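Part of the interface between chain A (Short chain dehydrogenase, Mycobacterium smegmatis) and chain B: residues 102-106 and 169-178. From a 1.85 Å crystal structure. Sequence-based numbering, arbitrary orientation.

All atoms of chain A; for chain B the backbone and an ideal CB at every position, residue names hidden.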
ATOM      1  N   MET A 102     -12.568   0.008 -22.156  1.00 30.84           N
ATOM      2  CA  MET A 102     -11.991   1.278 -21.788  1.00 28.51           C
ATOM      3  C   MET A 102     -13.023   2.412 -21.980  1.00 24.31           C
ATOM      4  O   MET A 102     -13.193   2.826 -23.084  1.00 24.06           O
ATOM      5  CB  MET A 102     -10.794   1.575 -22.704  1.00 31.36           C
ATOM      6  CG  MET A 102      -9.619   0.607 -22.628  1.00 33.50           C
ATOM      7  SD  MET A 102      -8.987   0.419 -20.957  1.00 38.32           S
ATOM      8  CE  MET A 102     -10.149  -0.784 -20.264  1.00 28.73           C
ATOM      9  N   LYS A 103     -13.763   2.839 -20.953  1.00 22.63           N
ATOM     10  CA  LYS A 103     -14.623   4.046 -21.037  1.00 21.11           C
ATOM     11  C   LYS A 103     -14.451   4.850 -19.731  1.00 17.95           C
ATOM     12  O   LYS A 103     -14.345   4.264 -18.646  1.00 15.93           O
ATOM     13  CB  LYS A 103     -16.144   3.750 -21.284  1.00 24.85           C
ATOM     14  CG  LYS A 103     -16.555   3.395 -22.733  1.00 28.28           C
ATOM     15  CD  LYS A 103     -18.038   3.630 -23.084  1.00 30.48           C
ATOM     16  CE  LYS A 103     -19.038   2.567 -22.581  1.00 30.50           C
ATOM     17  NZ  LYS A 103     -20.529   2.860 -22.763  1.00 27.87           N
ATOM     18  N   PRO A 104     -14.413   6.194 -19.830  1.00 16.38           N
ATOM     19  CA  PRO A 104     -14.490   6.979 -18.594  1.00 15.65           C
ATOM     20  C   PRO A 104     -15.780   6.662 -17.868  1.00 14.44           C
ATOM     21  O   PRO A 104     -16.762   6.235 -18.488  1.00 14.19           O
ATOM     22  CB  PRO A 104     -14.482   8.432 -19.059  1.00 16.66           C
ATOM     23  CG  PRO A 104     -14.626   8.418 -20.538  1.00 17.47           C
ATOM     24  CD  PRO A 104     -14.478   7.020 -21.049  1.00 16.92           C
ATOM     25  N   PHE A 105     -15.796   6.860 -16.561  1.00 13.72           N
ATOM     26  CA  PHE A 105     -17.007   6.587 -15.819  1.00 13.72           C
ATOM     27  C   PHE A 105     -18.187   7.349 -16.404  1.00 13.75           C
ATOM     28  O   PHE A 105     -19.292   6.819 -16.482  1.00 14.19           O
ATOM     29  CB  PHE A 105     -16.840   6.932 -14.323  1.00 13.40           C
ATOM     30  CG  PHE A 105     -16.219   5.840 -13.505  1.00 12.82           C
ATOM     31  CD1 PHE A 105     -16.820   4.596 -13.415  1.00 13.21           C
ATOM     32  CD2 PHE A 105     -15.086   6.073 -12.752  1.00 12.63           C
ATOM     33  CE1 PHE A 105     -16.255   3.587 -12.648  1.00 12.79           C
ATOM     34  CE2 PHE A 105     -14.529   5.064 -11.977  1.00 12.58           C
ATOM     35  CZ  PHE A 105     -15.131   3.835 -11.902  1.00 12.24           C
ATOM     36  N   ALA A 106     -17.948   8.569 -16.855  1.00 14.16           N
ATOM     37  CA  ALA A 106     -19.036   9.431 -17.382  1.00 15.00           C
ATOM     38  C   ALA A 106     -19.802   8.772 -18.527  1.00 15.54           C
ATOM     39  O   ALA A 106     -20.975   9.078 -18.765  1.00 16.14           O
ATOM     40  CB  ALA A 106     -18.482  10.771 -17.829  1.00 15.14           C
TER
ATOM     41  N   UNK B 169     -11.599   2.729  -5.021  1.00 10.50           N
ATOM     42  CA  UNK B 169     -11.057   2.541  -6.361  1.00 11.20           C
ATOM     43  C   UNK B 169     -11.716   3.556  -7.335  1.00 10.95           C
ATOM     44  O   UNK B 169     -11.036   4.267  -8.068  1.00 11.26           O
ATOM     45  CB  UNK B 169     -11.286   1.103  -6.831  1.00 11.20           C
ATOM     46  N   UNK B 170     -13.040   3.646  -7.286  1.00 11.48           N
ATOM     47  CA  UNK B 170     -13.783   4.599  -8.102  1.00 11.89           C
ATOM     48  C   UNK B 170     -13.353   6.045  -7.830  1.00 11.80           C
ATOM     49  O   UNK B 170     -13.227   6.865  -8.778  1.00 11.60           O
ATOM     50  CB  UNK B 170     -15.284   4.444  -7.846  1.00 11.89           C
ATOM     51  N   UNK B 171     -13.157   6.371  -6.547  1.00 10.63           N
ATOM     52  CA  UNK B 171     -12.752   7.709  -6.157  1.00 10.64           C
ATOM     53  C   UNK B 171     -11.400   8.078  -6.750  1.00 10.48           C
ATOM     54  O   UNK B 171     -11.153   9.231  -7.144  1.00  9.97           O
ATOM     55  CB  UNK B 171     -12.706   7.823  -4.632  1.00 10.64           C
ATOM     56  N   UNK B 172     -10.513   7.103  -6.779  1.00 10.26           N
ATOM     57  CA  UNK B 172      -9.190   7.287  -7.323  1.00 11.14           C
ATOM     58  C   UNK B 172      -9.220   7.525  -8.847  1.00 10.84           C
ATOM     59  O   UNK B 172      -8.614   8.476  -9.345  1.00 10.77           O
ATOM     60  CB  UNK B 172      -8.327   6.068  -6.992  1.00 11.14           C
ATOM     61  N   UNK B 173      -9.939   6.683  -9.576  1.00 11.06           N
ATOM     62  CA  UNK B 173     -10.119   6.892 -11.017  1.00 11.29           C
ATOM     63  C   UNK B 173     -10.789   8.261 -11.305  1.00 11.19           C
ATOM     64  O   UNK B 173     -10.405   8.969 -12.257  1.00 10.85           O
ATOM     65  CB  UNK B 173     -10.959   5.758 -11.608  1.00 11.29           C
ATOM     66  N   UNK B 174     -11.758   8.637 -10.466  1.00 11.31           N
ATOM     67  CA  UNK B 174     -12.456   9.910 -10.646  1.00 11.57           C
ATOM     68  C   UNK B 174     -11.514  11.083 -10.469  1.00 11.41           C
ATOM     69  O   UNK B 174     -11.694  12.122 -11.124  1.00 11.98           O
ATOM     70  CB  UNK B 174     -13.622  10.026  -9.663  1.00 11.57           C
ATOM     71  N   UNK B 175     -10.528  10.963  -9.576  1.00 11.01           N
ATOM     72  CA  UNK B 175      -9.535  12.023  -9.442  1.00 11.00           C
ATOM     73  C   UNK B 175      -8.799  12.206 -10.787  1.00 11.36           C
ATOM     74  O   UNK B 175      -8.582  13.340 -11.250  1.00 10.98           O
ATOM     75  CB  UNK B 175      -8.549  11.699  -8.318  1.00 11.00           C
ATOM     76  N   UNK B 176      -8.450  11.097 -11.431  1.00 11.56           N
ATOM     77  CA  UNK B 176      -7.779  11.167 -12.722  1.00 11.98           C
ATOM     78  C   UNK B 176      -8.714  11.789 -13.754  1.00 13.10           C
ATOM     79  O   UNK B 176      -8.318  12.733 -14.475  1.00 12.94           O
ATOM     80  CB  UNK B 176      -7.323   9.778 -13.174  1.00 11.98           C
ATOM     81  N   UNK B 177      -9.932  11.262 -13.829  1.00 13.21           N
ATOM     82  CA  UNK B 177     -10.855  11.631 -14.891  1.00 13.98           C
ATOM     83  C   UNK B 177     -11.425  13.039 -14.760  1.00 14.50           C
ATOM     84  O   UNK B 177     -11.697  13.696 -15.768  1.00 15.37           O
ATOM     85  CB  UNK B 177     -12.007  10.625 -14.932  1.00 13.98           C
ATOM     86  N   UNK B 178     -11.640  13.507 -13.547  1.00 13.74           N
ATOM     87  CA  UNK B 178     -12.175  14.824 -13.340  1.00 14.06           C
ATOM     88  C   UNK B 178     -11.073  15.873 -13.133  1.00 14.37           C
ATOM     89  O   UNK B 178     -11.351  17.053 -13.224  1.00 14.16           O
ATOM     90  CB  UNK B 178     -13.124  14.807 -12.140  1.00 14.06           C
TER

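All ten positions of chain B have helical backbone angles, phi from -94° to -59° and psi from -50° to -14°, so any that face chain A should recur every three or four residues. Chain A offers a loop entering a 3-10 segment, with the ring of Phe A105 directed at the helix and its backbone N at the ring's base.

At position 169 CA-to-CB points sideways, and nothing of chain A lies within 5.5 Å of the ideal CB. The visible atoms demand only a helix-compatible residue; it is Ala B169, which makes no contact here.

Position 170 also points sideways, but its ideal CB lies 4.1 Å from Phe A105 CZ. A sizeable apolar chain, such as leucine, isoleucine or methionine, could pack against the ring. The deposited residue is Met B170, with chi1 and chi2 both t. Its CG packs 3.6 Å from Phe A105 CE2, and SD stands 5.0 Å from the ring centroid, 16° off the normal, a sulfur-aromatic contact. Beyond this, the end of the side chain leads away.

Position 171 points away and 172 sideways, with nothing of chain A within 5.5 Å of either ideal CB, so the interface sets no preference. They are Ser B171 and Gln B172, the end of the latter leading away.

Position 173 points toward chain A, with its ideal CB already 3.7 Å from Phe A105 CE2. A short side chain fits such proximity: alanine, serine, threonine or valine. Thr B173 is found, its CB 3.6 Å from Phe A105 CE2. The backbone bond from Thr B173 N to Ala B169 O, 3.1 Å, keeps this position in helical register.

At 174 the direction is sideways and the ideal CB is 5.2 Å from Phe A105 CD2, a gap that a branched or long apolar chain could close. Leu B174 (chi1 m, chi2 t) does so: its end comes nearer, bringing CD2 to 3.9 Å from Phe A105 CD2.

Positions 175 and 176 are out of reach, so many residues would serve; they are Ala B175 and Thr B176.

Position 177 points toward chain A, with its ideal CB 5.3 Å from Pro A104 CB. Beyond it lie a donor, Phe A105 N, and an acceptor, Lys A103 O. Glutamate or glutamine could reach the donor. Glu B177 extends with chi1 m and chi2 t, and its OE1 accepts a hydrogen bond from Phe A105 N at 2.9 Å, with an N-H...O angle of 160°. Its OE2 lies 3.3 Å from Pro A104 CA. Water extends the grip: water 1 donates to Lys A103 O (2.8 Å) and Glu B177 OE2 (2.6 Å), while water 2 accepts from Ala A106 N (3.0 Å) and donates to Glu B177 OE1 (2.7 Å).

Position 178 points sideways with no chain A atom within 5.5 Å of its ideal CB, leaving the choice open. It is Leu B178, whose end comes nearer, but its closest approach, CD2 to Ala A106 CB, is 6.4 Å, too far for contact.

Chain B, residues 169-178: AMSQTLATEL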
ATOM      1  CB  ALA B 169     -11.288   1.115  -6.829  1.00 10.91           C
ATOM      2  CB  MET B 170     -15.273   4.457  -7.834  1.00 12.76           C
ATOM      3  CG  MET B 170     -16.151   5.312  -8.730  1.00 13.49           C
ATOM      4  SD  MET B 170     -17.862   5.214  -8.213  1.00 15.59           S
ATOM      5  CE  MET B 170     -17.895   6.295  -6.793  1.00 14.86           C
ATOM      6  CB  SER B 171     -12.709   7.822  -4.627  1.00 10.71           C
ATOM      7  OG  SER B 171     -13.997   7.553  -4.051  1.00 11.02           O
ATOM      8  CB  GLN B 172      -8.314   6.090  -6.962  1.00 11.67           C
ATOM      9  CG  GLN B 172      -7.933   6.077  -5.468  1.00 11.89           C
ATOM     10  CD  GLN B 172      -7.205   4.830  -5.054  1.00 13.21           C
ATOM     11  OE1 GLN B 172      -7.277   3.808  -5.742  1.00 13.86           O
ATOM     12  NE2 GLN B 172      -6.481   4.893  -3.908  1.00 12.79           N
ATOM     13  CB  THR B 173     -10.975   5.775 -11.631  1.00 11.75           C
ATOM     14  OG1 THR B 173     -10.351   4.493 -11.382  1.00 12.37           O
ATOM     15  CG2 THR B 173     -11.138   5.985 -13.178  1.00 12.43           C
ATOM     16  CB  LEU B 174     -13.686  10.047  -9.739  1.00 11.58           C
ATOM     17  CG  LEU B 174     -14.931   9.232 -10.144  1.00 12.01           C
ATOM     18  CD1 LEU B 174     -16.026   9.294  -9.062  1.00 12.21           C
ATOM     19  CD2 LEU B 174     -15.493   9.733 -11.503  1.00 11.97           C
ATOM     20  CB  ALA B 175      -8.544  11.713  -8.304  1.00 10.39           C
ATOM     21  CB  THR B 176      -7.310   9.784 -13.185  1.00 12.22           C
ATOM     22  OG1 THR B 176      -6.463   9.246 -12.174  1.00 11.67           O
ATOM     23  CG2 THR B 176      -6.545   9.855 -14.535  1.00 12.35           C
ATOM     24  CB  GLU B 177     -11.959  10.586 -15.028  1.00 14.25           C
ATOM     25  CG  GLU B 177     -11.391   9.256 -15.524  1.00 14.67           C
ATOM     26  CD  GLU B 177     -12.429   8.187 -15.819  1.00 14.81           C
ATOM     27  OE1 GLU B 177     -13.622   8.375 -15.481  1.00 14.52           O
ATOM     28  OE2 GLU B 177     -12.009   7.119 -16.359  1.00 15.75           O
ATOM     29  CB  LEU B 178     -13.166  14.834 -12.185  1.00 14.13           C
ATOM     30  CG  LEU B 178     -14.347  13.866 -12.246  1.00 14.23           C
ATOM     31  CD1 LEU B 178     -15.223  14.022 -11.007  1.00 14.37           C
ATOM     32  CD2 LEU B 178     -15.147  14.122 -13.535  1.00 14.82           C
TER
HETATM   33  O   HOH W   1     -13.114   4.727 -16.225  1.00 13.50           O
HETATM   34  O   HOH W   2     -15.625  10.169 -15.883  1.00 12.74           O
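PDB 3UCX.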